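Local structure of excinuclease ABC, subunit A. (Deinococcus radiodurans, 2VF7) at residues R35-F41 against N432-E438; S50-F54 against Y403-E407; V95-Q99 against Q386-L390; E438-D442 against G763-A767. The protein probably recognises damaged DNA as an ATP-hydrolysing, zinc-binding UvrA protein of the ABC superfamily in bacterial nucleotide excision repair. The protein carries 1 engineered substitution. Where two conformers were deposited one is given. Numbering follows the deposited sequence.

How the contacts relate
Following the chain from its N terminus, strand 38-42 leads into helix 49-69 and then the edge strand 94-96, and each of these is later met by a part of the chain hundreds of residues on. Contact 3 (95-99 with 386-390) closes the innermost loop, contact 2 (50-54 with 403-407) encloses it, and contact 1 (35-41 with 432-438) encloses both. All three reach one sheet, in which strands 94-96, 402-406, 433-437 and 38-42 lie side by side and the nucleotide site forms at the C-terminal ends. Contact 4 (438-442 with 763-767) opens in series at the shared E438 and ties this first ABC module to the second.

Contact 1 (R35-F41 against N432-E438); sequences RDALVVF and NSLFVVE
Strands 38-41 and 433-437 run parallel, their axes 4.5 Å apart at closest approach and 25° from aligned. L38 pairs with L434, V39 with F435, V40 with V436 and F41 with V437, at CA-CA distances of 4.6 to 5.0 Å. The backbone bonds alternate as parallel pairing demands: L434 N to A37 O (3.1 Å), V39 N to L434 O (2.9 Å), V436 N to V39 O (2.8 Å), F41 N to V436 O (2.7 Å), and a weak E438 N to F41 O (3.4 Å). Before the strand, D36 turns through a left-handed conformation (phi/psi 66/33), and its N donates to S433 OG at 2.7 Å, so a small hydroxyl takes the D36 amide just before regular strand pairing begins. L38, V40, L434 and V436 share one face; L38 (chi1 t, chi2 p) brings CD1 to 3.7 Å from V436 CG2. V39, F41, F435 and V437 share the other, beneath helix 49-69. There F41 and F435, both chi1 m, form an offset edge-to-face pair, F41 giving the edge, with centroids 5.6 Å apart and planes at 70°; F41 CE2 lies 3.5 Å from F435 CB. Beta-branched valines suit the extended backbone. These are two central strands of the ABC-type nucleotide-binding sheet, and their interior chemistry is apolar on both faces, with polarity confined largely to the backbone bonds and the strand ends.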
loop_
_atom_site.group_PDB
_atom_site.type_symbol
_atom_site.label_atom_id
_atom_site.label_comp_id
_atom_site.label_asym_id
_atom_site.label_seq_id
_atom_site.Cartn_x
_atom_site.Cartn_y
_atom_site.Cartn_z
ATOM N N ARG A 35 7.453 -3.800 28.085
ATOM C CA ARG A 35 6.656 -2.915 27.258
ATOM C C ARG A 35 6.158 -1.853 28.225
ATOM O O ARG A 35 6.275 -2.047 29.443
ATOM C CB ARG A 35 5.560 -3.684 26.469
ATOM C CG ARG A 35 4.206 -3.823 27.140
ATOM C CD ARG A 35 3.146 -4.510 26.218
ATOM N NE ARG A 35 3.644 -5.784 25.709
ATOM C CZ ARG A 35 3.628 -6.925 26.389
ATOM N NH1 ARG A 35 3.116 -6.974 27.603
ATOM N NH2 ARG A 35 4.133 -8.024 25.849
ATOM N N ASP A 36 5.695 -0.715 27.703
ATOM C CA ASP A 36 5.232 0.444 28.520
ATOM C C ASP A 36 6.352 1.095 29.322
ATOM O O ASP A 36 6.141 1.630 30.414
ATOM C CB ASP A 36 4.044 0.082 29.434
ATOM C CG ASP A 36 2.883 -0.587 28.675
ATOM O OD1 ASP A 36 2.269 0.051 27.797
ATOM O OD2 ASP A 36 2.572 -1.760 28.972
ATOM N N ALA A 37 7.549 1.083 28.751
ATOM C CA ALA A 37 8.706 1.655 29.413
ATOM C C ALA A 37 9.633 2.304 28.388
ATOM O O ALA A 37 9.516 2.020 27.189
ATOM C CB ALA A 37 9.435 0.579 30.221
ATOM N N LEU A 38 10.508 3.199 28.864
ATOM C CA LEU A 38 11.620 3.722 28.094
ATOM C C LEU A 38 12.786 2.735 28.114
ATOM O O LEU A 38 13.498 2.649 29.112
ATOM C CB LEU A 38 12.076 5.085 28.648
ATOM C CG LEU A 38 13.338 5.736 28.049
ATOM C CD1 LEU A 38 13.151 6.080 26.549
ATOM C CD2 LEU A 38 13.785 6.949 28.839
ATOM N N VAL A 39 12.963 2.003 27.011
ATOM C CA VAL A 39 14.046 1.029 26.873
ATOM C C VAL A 39 15.118 1.602 25.955
ATOM O O VAL A 39 14.825 2.003 24.826
ATOM C CB VAL A 39 13.565 -0.348 26.304
ATOM C CG1 VAL A 39 14.706 -1.361 26.309
ATOM C CG2 VAL A 39 12.421 -0.897 27.101
ATOM N N VAL A 40 16.353 1.646 26.444
ATOM C CA VAL A 40 17.478 2.183 25.671
ATOM C C VAL A 40 18.418 1.049 25.275
ATOM O O VAL A 40 18.766 0.223 26.097
ATOM C CB VAL A 40 18.219 3.321 26.452
ATOM C CG1 VAL A 40 19.412 3.828 25.689
ATOM C CG2 VAL A 40 17.280 4.488 26.704
ATOM N N PHE A 41 18.780 0.997 23.999
ATOM C CA PHE A 41 19.698 0.000 23.469
ATOM C C PHE A 41 21.065 0.647 23.329
ATOM O O PHE A 41 21.195 1.681 22.669
ATOM C CB PHE A 41 19.187 -0.534 22.119
ATOM C CG PHE A 41 17.871 -1.300 22.222
ATOM C CD1 PHE A 41 17.858 -2.684 22.218
ATOM C CD2 PHE A 41 16.651 -0.622 22.352
ATOM C CE1 PHE A 41 16.642 -3.396 22.325
ATOM C CE2 PHE A 41 15.440 -1.317 22.484
ATOM C CZ PHE A 41 15.442 -2.713 22.451
ATOM N N ASN A 432 2.040 4.013 25.416
ATOM C CA ASN A 432 3.011 3.503 24.432
ATOM C C ASN A 432 4.320 2.972 25.047
ATOM O O ASN A 432 4.587 3.174 26.227
ATOM C CB ASN A 432 3.334 4.567 23.370
ATOM C CG ASN A 432 2.096 5.276 22.839
ATOM O OD1 ASN A 432 1.250 4.683 22.176
ATOM N ND2 ASN A 432 1.994 6.568 23.130
ATOM N N SER A 433 5.116 2.285 24.226
ATOM C CA SER A 433 6.432 1.755 24.608
ATOM C C SER A 433 7.491 2.386 23.714
ATOM O O SER A 433 7.242 2.641 22.530
ATOM C CB SER A 433 6.489 0.225 24.431
ATOM O OG SER A 433 5.375 -0.438 25.012
ATOM N N LEU A 434 8.686 2.599 24.262
ATOM C CA LEU A 434 9.737 3.299 23.541
ATOM C C LEU A 434 11.018 2.474 23.459
ATOM O O LEU A 434 11.585 2.088 24.478
ATOM C CB LEU A 434 10.001 4.663 24.202
ATOM C CG LEU A 434 8.781 5.588 24.348
ATOM C CD1 LEU A 434 8.816 6.300 25.670
ATOM C CD2 LEU A 434 8.706 6.571 23.235
ATOM N N PHE A 435 11.450 2.176 22.235
ATOM C CA PHE A 435 12.736 1.513 22.021
ATOM C C PHE A 435 13.702 2.552 21.445
ATOM O O PHE A 435 13.505 3.037 20.332
ATOM C CB PHE A 435 12.623 0.293 21.080
ATOM C CG PHE A 435 11.818 -0.879 21.639
ATOM C CD1 PHE A 435 11.411 -0.925 22.978
ATOM C CD2 PHE A 435 11.480 -1.958 20.801
ATOM C CE1 PHE A 435 10.676 -2.012 23.458
ATOM C CE2 PHE A 435 10.741 -3.043 21.278
ATOM C CZ PHE A 435 10.340 -3.078 22.597
ATOM N N VAL A 436 14.746 2.874 22.197
ATOM C CA VAL A 436 15.617 3.991 21.866
ATOM C C VAL A 436 17.069 3.559 21.794
ATOM O O VAL A 436 17.630 3.173 22.801
ATOM C CB VAL A 436 15.502 5.108 22.919
ATOM C CG1 VAL A 436 16.456 6.288 22.601
ATOM C CG2 VAL A 436 14.052 5.574 23.023
ATOM N N VAL A 437 17.668 3.597 20.604
ATOM C CA VAL A 437 19.120 3.469 20.529
ATOM C C VAL A 437 19.773 4.819 20.718
ATOM O O VAL A 437 19.529 5.763 19.964
ATOM C CB VAL A 437 19.644 2.637 19.296
ATOM C CG1 VAL A 437 18.539 2.304 18.328
ATOM C CG2 VAL A 437 20.840 3.285 18.627
ATOM N N GLU A 438 20.596 4.888 21.755
ATOM C CA GLU A 438 21.165 6.128 22.238
ATOM C C GLU A 438 22.607 5.933 22.713
ATOM O O GLU A 438 22.989 4.851 23.190
ATOM C CB GLU A 438 20.295 6.690 23.379
ATOM C CG GLU A 438 20.645 8.094 23.828
ATOM C CD GLU A 438 20.622 9.122 22.700
ATOM O OE1 GLU A 438 19.521 9.636 22.390
ATOM O OE2 GLU A 438 21.703 9.442 22.137
#

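Contact 2 (S50-F54 against Y403-E407); sequences SSLAF and YVLDE. With ADP (adenosine-5'-diphosphate), chain E.
Helix 50-54 runs nearly antiparallel to strand 403-406, at 152° and 9.7 Å between axes. S50 belongs to the helix's first turn: its N donates to ADP O3B at 2.9 Å and its OG does so weakly at 3.2 Å. Across the gap S50 OG stops 4.3 Å from D406 OD2, too far for a hydrogen bond. S51 faces the nucleotide, not the strand, with N at 3.0 Å and OG (chi1 m) at 2.8 Å from ADP O2A; a small hydroxyl can serve a phosphate beside its own amide. A53 points toward the strand, its CA 7.2 Å from V404 CA and its CB 4.3 Å from V404 CG1; so small a side chain leaves room for the valine. F54, whose N bonds to S50 O at 2.9 Å, swings its ring (chi1 m, chi2 86°) over the strand. V404 (chi1 t) sets CG1 3.7 Å from the F54 ring centroid, 13° off the normal, a CH-pi contact. A P-loop helix packed on the strand that ends at D406, with E407 just after it, is Walker A against, by sequence and position, Walker B, as in ABC ATPases, where such a serine and aspartate commonly share magnesium.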
loop_
_atom_site.group_PDB
_atom_site.type_symbol
_atom_site.label_atom_id
_atom_site.label_comp_id
_atom_site.label_asym_id
_atom_site.label_seq_id
_atom_site.Cartn_x
_atom_site.Cartn_y
_atom_site.Cartn_z
ATOM N N SER A 50 21.295 -1.536 16.276
ATOM C CA SER A 50 20.275 -1.353 15.249
ATOM C C SER A 50 19.806 -2.643 14.660
ATOM O O SER A 50 18.613 -2.797 14.442
ATOM C CB SER A 50 20.774 -0.459 14.130
ATOM O OG SER A 50 20.771 0.882 14.585
ATOM N N SER A 51 20.718 -3.572 14.371
ATOM C CA SER A 51 20.302 -4.902 13.915
ATOM C C SER A 51 19.208 -5.504 14.823
ATOM O O SER A 51 18.358 -6.237 14.349
ATOM C CB SER A 51 21.492 -5.851 13.822
ATOM O OG SER A 51 22.368 -5.477 12.779
ATOM N N LEU A 52 19.231 -5.151 16.109
ATOM C CA LEU A 52 18.241 -5.581 17.121
ATOM C C LEU A 52 16.972 -4.707 17.172
ATOM O O LEU A 52 15.880 -5.182 16.842
ATOM C CB LEU A 52 18.893 -5.692 18.503
ATOM C CG LEU A 52 18.122 -6.349 19.655
ATOM C CD1 LEU A 52 17.505 -7.676 19.266
ATOM C CD2 LEU A 52 19.046 -6.522 20.836
ATOM N N ALA A 53 17.107 -3.434 17.541
ATOM C CA ALA A 53 15.927 -2.560 17.657
ATOM C C ALA A 53 15.194 -2.365 16.338
ATOM O O ALA A 53 13.971 -2.388 16.308
ATOM C CB ALA A 53 16.283 -1.191 18.302
ATOM N N PHE A 54 15.928 -2.166 15.247
ATOM C CA PHE A 54 15.294 -1.917 13.950
ATOM C C PHE A 54 15.237 -3.138 13.072
ATOM O O PHE A 54 14.185 -3.441 12.518
ATOM C CB PHE A 54 16.013 -0.788 13.184
ATOM C CG PHE A 54 15.752 0.583 13.736
ATOM C CD1 PHE A 54 16.523 1.089 14.774
ATOM C CD2 PHE A 54 14.726 1.374 13.225
ATOM C CE1 PHE A 54 16.275 2.354 15.288
ATOM C CE2 PHE A 54 14.480 2.657 13.754
ATOM C CZ PHE A 54 15.250 3.130 14.762
ATOM N N TYR A 403 7.222 2.919 19.786
ATOM C CA TYR A 403 8.025 3.884 19.025
ATOM C C TYR A 403 9.483 3.473 19.025
ATOM O O TYR A 403 10.061 3.209 20.077
ATOM C CB TYR A 403 7.870 5.286 19.600
ATOM C CG TYR A 403 6.508 5.887 19.305
ATOM C CD1 TYR A 403 5.536 6.019 20.309
ATOM C CD2 TYR A 403 6.191 6.307 18.023
ATOM C CE1 TYR A 403 4.282 6.579 20.029
ATOM C CE2 TYR A 403 4.943 6.851 17.726
ATOM C CZ TYR A 403 3.997 6.999 18.729
ATOM O OH TYR A 403 2.775 7.562 18.400
ATOM N N VAL A 404 10.065 3.407 17.832
ATOM C CA VAL A 404 11.472 3.036 17.666
ATOM C C VAL A 404 12.303 4.266 17.227
ATOM O O VAL A 404 12.143 4.791 16.128
ATOM C CB VAL A 404 11.635 1.855 16.678
ATOM C CG1 VAL A 404 12.970 1.187 16.894
ATOM C CG2 VAL A 404 10.510 0.841 16.861
ATOM N N LEU A 405 13.155 4.737 18.132
ATOM C CA LEU A 405 13.921 5.959 17.910
ATOM C C LEU A 405 15.436 5.701 17.756
ATOM O O LEU A 405 15.996 4.787 18.375
ATOM C CB LEU A 405 13.635 6.984 19.021
ATOM C CG LEU A 405 12.213 7.529 19.256
ATOM C CD1 LEU A 405 11.600 6.972 20.530
ATOM C CD2 LEU A 405 12.257 9.034 19.405
ATOM N N ASP A 406 16.085 6.505 16.924
ATOM C CA ASP A 406 17.534 6.371 16.699
ATOM C C ASP A 406 18.283 7.665 17.002
ATOM O O ASP A 406 18.410 8.531 16.136
ATOM C CB ASP A 406 17.844 5.906 15.276
ATOM C CG ASP A 406 19.341 5.913 14.978
ATOM O OD1 ASP A 406 19.779 6.815 14.237
ATOM O OD2 ASP A 406 20.085 5.043 15.510
ATOM N N GLU A 407 18.759 7.781 18.242
ATOM C CA GLU A 407 19.444 8.972 18.739
ATOM C C GLU A 407 18.659 10.265 18.551
ATOM O O GLU A 407 18.962 11.057 17.667
ATOM C CB GLU A 407 20.845 9.085 18.145
ATOM C CG GLU A 407 21.849 8.205 18.836
ATOM C CD GLU A 407 23.257 8.447 18.339
ATOM O OE1 GLU A 407 23.792 7.556 17.634
ATOM O OE2 GLU A 407 23.821 9.530 18.645
HETATM P PB ADP E . 25.076 -0.425 15.782
HETATM O O1B ADP E . 25.510 -0.509 17.217
HETATM O O2B ADP E . 26.015 0.359 14.912
HETATM O O3B ADP E . 23.635 0.029 15.642
HETATM P PA ADP E . 24.769 -2.236 13.674
HETATM O O1A ADP E . 24.721 -0.927 12.884
HETATM O O2A ADP E . 23.588 -3.149 13.632
HETATM O O3A ADP E . 25.140 -1.936 15.206
HETATM O "O5'" ADP E . 25.995 -3.082 13.066
HETATM C "C5'" ADP E . 26.157 -4.497 13.191
HETATM C "C4'" ADP E . 26.424 -5.072 11.811
HETATM O "O4'" ADP E . 25.225 -4.959 11.035
HETATM C "C3'" ADP E . 27.514 -4.362 11.007
HETATM O "O3'" ADP E . 28.325 -5.318 10.282
HETATM C "C2'" ADP E . 26.702 -3.486 10.063
HETATM O "O2'" ADP E . 27.408 -3.101 8.888
HETATM C "C1'" ADP E . 25.492 -4.364 9.769
HETATM N N9 ADP E . 24.296 -3.605 9.353
HETATM C C8 ADP E . 23.651 -2.689 10.106
HETATM N N7 ADP E . 22.597 -2.146 9.467
HETATM C C5 ADP E . 22.558 -2.746 8.262
HETATM C C6 ADP E . 21.662 -2.669 7.096
HETATM N N6 ADP E . 20.616 -1.801 7.095
HETATM N N1 ADP E . 21.941 -3.460 6.046
HETATM C C2 ADP E . 22.982 -4.325 6.031
HETATM N N3 ADP E . 23.827 -4.457 7.061
HETATM C C4 ADP E . 23.664 -3.710 8.190
#

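Contact 3 (V95-Q99 against Q386-L390)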
loop_
_atom_site.group_PDB
_atom_site.type_symbol
_atom_site.label_atom_id
_atom_site.label_comp_id
_atom_site.label_asym_id
_atom_site.label_seq_id
_atom_site.Cartn_x
_atom_site.Cartn_y
_atom_site.Cartn_z
ATOM N N VAL A 95 5.912 1.836 15.172
ATOM C CA VAL A 95 6.172 3.013 14.334
ATOM C C VAL A 95 7.645 3.435 14.489
ATOM O O VAL A 95 8.105 3.632 15.600
ATOM C CB VAL A 95 5.255 4.205 14.750
ATOM C CG1 VAL A 95 5.380 5.355 13.766
ATOM C CG2 VAL A 95 3.790 3.755 14.862
ATOM N N ALA A 96 8.389 3.543 13.387
ATOM C CA ALA A 96 9.734 4.114 13.435
ATOM C C ALA A 96 9.651 5.618 13.189
ATOM O O ALA A 96 9.077 6.056 12.181
ATOM C CB ALA A 96 10.669 3.456 12.419
ATOM N N LEU A 97 10.205 6.392 14.124
ATOM C CA LEU A 97 10.282 7.852 13.977
ATOM C C LEU A 97 11.463 8.353 13.128
ATOM O O LEU A 97 11.660 9.559 12.981
ATOM C CB LEU A 97 10.210 8.549 15.342
ATOM C CG LEU A 97 8.865 8.285 16.055
ATOM C CD1 LEU A 97 8.829 8.958 17.398
ATOM C CD2 LEU A 97 7.662 8.708 15.192
ATOM N N GLN A 98 12.223 7.409 12.559
ATOM C CA GLN A 98 13.241 7.693 11.545
ATOM C C GLN A 98 13.034 6.824 10.324
ATOM O O GLN A 98 12.577 5.685 10.428
ATOM C CB GLN A 98 14.649 7.484 12.105
ATOM C CG GLN A 98 15.777 7.830 11.121
ATOM C CD GLN A 98 16.825 8.723 11.730
ATOM O OE1 GLN A 98 17.923 8.271 12.028
ATOM N NE2 GLN A 98 16.488 10.003 11.939
ATOM N N GLN A 99 13.382 7.364 9.162
ATOM C CA GLN A 99 13.312 6.629 7.911
ATOM C C GLN A 99 14.486 5.648 7.761
ATOM O O GLN A 99 15.557 5.837 8.351
ATOM C CB GLN A 99 13.315 7.628 6.755
ATOM C CG GLN A 99 12.381 7.305 5.607
ATOM C CD GLN A 99 12.444 8.386 4.535
ATOM O OE1 GLN A 99 13.416 8.463 3.772
ATOM N NE2 GLN A 99 11.411 9.241 4.483
ATOM N N GLN A 386 13.369 14.248 13.477
ATOM C CA GLN A 386 12.959 13.163 14.352
ATOM C C GLN A 386 12.295 13.744 15.577
ATOM O O GLN A 386 11.465 13.084 16.179
ATOM C CB GLN A 386 14.138 12.265 14.742
ATOM C CG GLN A 386 13.708 10.919 15.329
ATOM C CD GLN A 386 14.861 10.020 15.673
ATOM O OE1 GLN A 386 14.660 8.903 16.109
ATOM N NE2 GLN A 386 16.082 10.495 15.465
ATOM N N ARG A 387 12.660 14.986 15.914
ATOM C CA ARG A 387 12.098 15.737 17.026
ATOM C C ARG A 387 10.759 16.360 16.658
ATOM O O ARG A 387 9.870 16.453 17.500
ATOM C CB ARG A 387 13.078 16.823 17.510
ATOM C CG ARG A 387 13.816 16.487 18.809
ATOM C CD ARG A 387 14.882 17.518 19.199
ATOM N NE ARG A 387 16.209 17.162 18.682
ATOM C CZ ARG A 387 17.032 17.987 18.035
ATOM N NH1 ARG A 387 16.701 19.255 17.816
ATOM N NH2 ARG A 387 18.207 17.544 17.611
ATOM N N LEU A 388 10.622 16.805 15.412
ATOM C CA LEU A 388 9.339 17.248 14.876
ATOM C C LEU A 388 8.355 16.106 14.668
ATOM O O LEU A 388 7.171 16.338 14.434
ATOM C CB LEU A 388 9.534 17.897 13.518
ATOM C CG LEU A 388 10.103 19.305 13.371
ATOM C CD1 LEU A 388 10.358 19.529 11.884
ATOM C CD2 LEU A 388 9.164 20.376 13.939
ATOM N N ARG A 389 8.853 14.875 14.675
ATOM C CA ARG A 389 8.000 13.711 14.479
ATOM C C ARG A 389 7.545 13.177 15.829
ATOM O O ARG A 389 6.431 12.677 15.976
ATOM C CB ARG A 389 8.718 12.661 13.661
ATOM C CG ARG A 389 7.764 11.891 12.798
ATOM C CD ARG A 389 8.172 11.862 11.335
ATOM N NE ARG A 389 8.691 10.558 10.913
ATOM C CZ ARG A 389 7.988 9.421 10.834
ATOM N NH1 ARG A 389 6.700 9.376 11.180
ATOM N NH2 ARG A 389 8.587 8.312 10.418
ATOM N N LEU A 390 8.435 13.316 16.804
ATOM C CA LEU A 390 8.156 13.072 18.196
ATOM C C LEU A 390 7.021 13.991 18.690
ATOM O O LEU A 390 6.049 13.526 19.296
ATOM C CB LEU A 390 9.435 13.308 18.997
ATOM C CG LEU A 390 9.469 12.750 20.414
ATOM C CD1 LEU A 390 9.268 11.260 20.366
ATOM C CD2 LEU A 390 10.759 13.086 21.160
#
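This is a side-chain packing contact between the end of edge strand 94-96, with the loop leaving it, and helix 382-393, which begins in the chain's LSPGE sequence, the likely ABC signature motif. At L97 the backbone leaves the strand conformation (psi 4°), and the leucine meets one side of the helix. Its CD1 lies 3.8 Å from L390 CD1, its CD2 4.0 Å from R389 CG and its CB 4.2 Å from Q386 CG, a fit suited to a flexible, branched apolar side chain among aliphatic stems. L97 CA sits over one face of the R389 guanidinium. The polar ends are satisfied elsewhere: Q386 OE1 accepts from D406 N, tying the helix to the next strand, and R389 NH1 donates to S68 O of the second subunit. Q99 is probably the Q-loop glutamine of ABC ATPases. With no hydrogen bond across the two segments, the contact holds by apolar and stem packing, leaving the long polar side chains to bridge outward to the strand and the dimer partner.

Contact 4 (E438-D442 against G763-A767)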
loop_
_atom_site.group_PDB
_atom_site.type_symbol
_atom_site.label_atom_id
_atom_site.label_comp_id
_atom_site.label_asym_id
_atom_site.label_seq_id
_atom_site.Cartn_x
_atom_site.Cartn_y
_atom_site.Cartn_z
ATOM N N GLU A 438 20.596 4.888 21.755
ATOM C CA GLU A 438 21.165 6.128 22.238
ATOM C C GLU A 438 22.607 5.933 22.713
ATOM O O GLU A 438 22.989 4.851 23.190
ATOM C CB GLU A 438 20.295 6.690 23.379
ATOM C CG GLU A 438 20.645 8.094 23.828
ATOM C CD GLU A 438 20.622 9.122 22.700
ATOM O OE1 GLU A 438 19.521 9.636 22.390
ATOM O OE2 GLU A 438 21.703 9.442 22.137
ATOM N N HIS A 439 23.398 6.995 22.569
ATOM C CA HIS A 439 24.748 7.069 23.136
ATOM C C HIS A 439 24.858 8.060 24.291
ATOM O O HIS A 439 25.759 7.949 25.119
ATOM C CB HIS A 439 25.756 7.407 22.044
ATOM C CG HIS A 439 25.961 6.293 21.076
ATOM N ND1 HIS A 439 25.498 6.342 19.781
ATOM C CD2 HIS A 439 26.549 5.082 21.225
ATOM C CE1 HIS A 439 25.819 5.219 19.162
ATOM N NE2 HIS A 439 26.445 4.432 20.020
ATOM N N ASP A 440 23.944 9.027 24.335
ATOM C CA ASP A 440 23.918 10.046 25.393
ATOM C C ASP A 440 23.787 9.410 26.766
ATOM O O ASP A 440 22.810 8.718 27.040
ATOM C CB ASP A 440 22.754 11.011 25.171
ATOM C CG ASP A 440 22.950 12.341 25.871
ATOM O OD1 ASP A 440 23.420 12.359 27.021
ATOM O OD2 ASP A 440 22.632 13.390 25.273
ATOM N N LEU A 441 24.776 9.654 27.622
ATOM C CA LEU A 441 24.813 9.099 28.972
ATOM C C LEU A 441 23.729 9.688 29.880
ATOM O O LEU A 441 23.285 9.047 30.823
ATOM C CB LEU A 441 26.198 9.320 29.590
ATOM C CG LEU A 441 27.409 8.606 28.970
ATOM C CD1 LEU A 441 28.681 9.054 29.686
ATOM C CD2 LEU A 441 27.278 7.081 28.990
ATOM N N ASP A 442 23.324 10.917 29.587
ATOM C CA ASP A 442 22.212 11.570 30.279
ATOM C C ASP A 442 20.856 10.894 30.050
ATOM O O ASP A 442 20.016 10.904 30.952
ATOM C CB ASP A 442 22.123 13.041 29.873
ATOM C CG ASP A 442 22.834 13.948 30.843
ATOM O OD1 ASP A 442 22.286 14.159 31.947
ATOM O OD2 ASP A 442 23.930 14.447 30.503
ATOM N N GLY A 763 26.703 9.079 15.811
ATOM C CA GLY A 763 26.592 7.628 15.921
ATOM C C GLY A 763 27.769 6.962 16.595
ATOM O O GLY A 763 27.999 5.774 16.411
ATOM N N LEU A 764 28.521 7.723 17.385
ATOM C CA LEU A 764 29.680 7.188 18.081
ATOM C C LEU A 764 29.459 7.052 19.579
ATOM O O LEU A 764 28.889 7.934 20.230
ATOM C CB LEU A 764 30.936 8.026 17.788
ATOM C CG LEU A 764 31.973 7.517 16.768
ATOM C CD1 LEU A 764 31.353 7.218 15.435
ATOM C CD2 LEU A 764 33.115 8.506 16.595
ATOM N N HIS A 765 29.923 5.926 20.111
ATOM C CA HIS A 765 29.904 5.660 21.534
ATOM C C HIS A 765 30.965 6.535 22.249
ATOM O O HIS A 765 31.974 6.895 21.638
ATOM C CB HIS A 765 30.135 4.164 21.742
ATOM C CG HIS A 765 29.931 3.705 23.148
ATOM N ND1 HIS A 765 30.963 3.613 24.058
ATOM C CD2 HIS A 765 28.818 3.314 23.805
ATOM C CE1 HIS A 765 30.495 3.187 25.214
ATOM N NE2 HIS A 765 29.195 2.999 25.088
ATOM N N PRO A 766 30.726 6.933 23.525
ATOM C CA PRO A 766 31.799 7.630 24.245
ATOM C C PRO A 766 33.183 6.977 24.106
ATOM O O PRO A 766 34.176 7.685 24.093
ATOM C CB PRO A 766 31.312 7.586 25.700
ATOM C CG PRO A 766 29.837 7.624 25.571
ATOM C CD PRO A 766 29.496 6.849 24.344
ATOM N N ALA A 767 33.237 5.647 24.002
ATOM C CA ALA A 767 34.496 4.923 23.849
ATOM C C ALA A 767 35.080 5.064 22.445
ATOM O O ALA A 767 36.300 5.038 22.278
ATOM C CB ALA A 767 34.324 3.455 24.203
#
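The imidazole of H439 lies against the backbone of 763-765, with L764 O and H765 N over one of its faces. H439 CG is 3.5 Å from L764 O, H439 CE1 3.6 Å from G763 O, and H439 CD2 3.4 Å from H765 CA. No hydrogen bond crosses between the segments; a flat ring simply suits close contact with a peptide. Its nitrogens work inside its own module, ND1 making a weak hydrogen bond with E407 and NE2 another with K49, a residue that binds ADP. G763 runs at positive phi (70°), a conformation glycine adopts easily. The two histidine rings meet rim to rim, centroids 5.9 Å apart and planes at 81°. Each segment then enters a helix through a capped end. D440 OD1 accepts from D442 N at 2.9 Å, and H765 ND1 from A767 N at 3.1 Å, with P766 following the cap, where the lack of an amide hydrogen costs nothing. L441 CG touches P766 CG at 4.3 Å. E438 OE2 accepts from both H439 N (3.0 Å) and D440 N (3.2 Å), folding the carboxylate back on the turn before the helix. Sequence and position fit the H-loop (switch) histidine of the first ABC module meeting the D-loop of the second, the cross-module contact typical of paired ABC nucleotide-binding domains, here made within a single chain.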